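Local coordinates for DNA-binding protein Sso10a-2 (Sulfolobus solfataricus, PDB 4HW0) that binds DNA, probably through a winged-helix domain, probably pairs through a long antiparallel coiled-coil helix, and is thought to compact and organise the archaeal chromatin, at residues Gly35-Tyr38 with Val39-Gln42. Sequence-based numbering, arbitrary orientation.
Sequences GINY and VVAQ
Asn37 OD1 takes the N-H of Val40 at 2.9 Å, an almost straight bond (171° at the hydrogen) whose donor is tilted out of the amide's carbonyl plane. This is an N-cap: Asn37 sits just ahead of helix 38-50, and its side chain accepts from an amide of the first turn. A chi1 of 71° places CG between the backbone N and the carbonyl carbon, folding the amide back over the helix start, where OD1 also lies 2.9 Å from Val39 N. The same oxygen rests against the valines, with Val39 CB 3.4 Å from OD1 and Val40 CG2 alongside. The backbone continues the pattern: Ala41 N reaches Asn37 O at 2.8 Å, and Gln42 N reaches Tyr38 O.

Gly35, the first residue past helix 27-34, has positive phi, so the chain turns here between two helices of the winged helix-turn-helix domain; by position they match the helix-turn-helix pair, with 38-50 as the probable recognition helix. On the inner side, Ile36 and Ala41 form a hydrophobic staple across the cap, Ile36 CD1 lying 3.7 Å from Ala41 CA and close to its CB. In addition, Ile36 CB meets Val40 CG1 at 3.9 Å. Ala41 in turn packs on Ile27 and Val30 of helix 27-34, joining the two helices.

Tyr38 and Gln42, one turn apart, meet on another side of the helix. Tyr38 also touches Ile27 and Ile31. The Gln42 chain bends at chi2, which brings NE2 over one face of the phenol ring, the amide and ring planes 29° apart. NE2 stands above that face, offset toward the rim, with Tyr38 CZ its nearest ring atom at 3.2 Å.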
loop_
_atom_site.group_PDB
_atom_site.type_symbol
_atom_site.label_atom_id
_atom_site.label_comp_id
_atom_site.label_asym_id
_atom_site.label_seq_id
_atom_site.Cartn_x
_atom_site.Cartn_y
_atom_site.Cartn_z
ATOM N N GLY A 35 15.047 -9.579 16.056
ATOM C CA GLY A 35 15.940 -10.041 15.014
ATOM C C GLY A 35 16.751 -8.906 14.407
ATOM O O GLY A 35 16.868 -8.817 13.208
ATOM N N ILE A 36 17.335 -8.092 15.268
ATOM C CA ILE A 36 18.197 -6.978 14.877
ATOM C C ILE A 36 19.459 -6.925 15.724
ATOM O O ILE A 36 19.437 -7.351 16.894
ATOM C CB ILE A 36 17.474 -5.608 15.053
ATOM C CG1 ILE A 36 17.066 -5.344 16.504
ATOM C CG2 ILE A 36 16.284 -5.514 14.134
ATOM C CD1 ILE A 36 16.210 -4.113 16.706
ATOM N N ASN A 37 20.548 -6.399 15.148
ATOM C CA ASN A 37 21.786 -6.354 15.849
ATOM C C ASN A 37 21.817 -5.216 16.867
ATOM O O ASN A 37 20.917 -4.398 16.928
ATOM C CB ASN A 37 22.977 -6.349 14.876
ATOM C CG ASN A 37 23.107 -5.067 14.125
ATOM O OD1 ASN A 37 23.060 -3.981 14.717
ATOM N ND2 ASN A 37 23.330 -5.171 12.815
ATOM N N TYR A 38 22.839 -5.203 17.677
ATOM C CA TYR A 38 22.944 -4.261 18.780
ATOM C C TYR A 38 22.964 -2.787 18.319
ATOM O O TYR A 38 22.363 -1.923 18.973
ATOM C CB TYR A 38 24.178 -4.581 19.614
ATOM C CG TYR A 38 24.383 -3.653 20.772
ATOM C CD1 TYR A 38 23.758 -3.880 21.976
ATOM C CD2 TYR A 38 25.195 -2.538 20.648
ATOM C CE1 TYR A 38 23.928 -3.009 23.044
ATOM C CE2 TYR A 38 25.381 -1.663 21.698
ATOM C CZ TYR A 38 24.746 -1.898 22.897
ATOM O OH TYR A 38 24.906 -0.992 23.923
ATOM N N VAL A 39 23.619 -2.529 17.182
ATOM C CA VAL A 39 23.727 -1.186 16.621
ATOM C C VAL A 39 22.370 -0.698 16.167
ATOM O O VAL A 39 21.927 0.416 16.551
ATOM C CB VAL A 39 24.755 -1.176 15.456
ATOM C CG1 VAL A 39 24.843 0.202 14.819
ATOM C CG2 VAL A 39 26.110 -1.608 15.984
ATOM N N VAL A 40 21.653 -1.529 15.431
ATOM C CA VAL A 40 20.269 -1.190 15.022
ATOM C C VAL A 40 19.376 -1.047 16.231
ATOM O O VAL A 40 18.589 -0.145 16.315
ATOM C CB VAL A 40 19.726 -2.253 14.050
ATOM C CG1 VAL A 40 18.286 -1.992 13.688
ATOM C CG2 VAL A 40 20.590 -2.342 12.786
ATOM N N ALA A 41 19.489 -1.975 17.193
ATOM C CA ALA A 41 18.634 -1.931 18.368
ATOM C C ALA A 41 18.837 -0.622 19.116
ATOM O O ALA A 41 17.875 0.044 19.498
ATOM C CB ALA A 41 18.903 -3.089 19.295
ATOM N N GLN A 42 20.097 -0.224 19.303
ATOM C CA GLN A 42 20.397 1.017 20.044
ATOM C C GLN A 42 19.728 2.235 19.382
ATOM O O GLN A 42 19.100 3.119 20.056
ATOM C CB GLN A 42 21.928 1.202 20.061
ATOM C CG GLN A 42 22.449 1.695 21.322
ATOM C CD GLN A 42 21.966 0.800 22.424
ATOM O OE1 GLN A 42 21.533 1.271 23.474
ATOM N NE2 GLN A 42 21.973 -0.508 22.167
#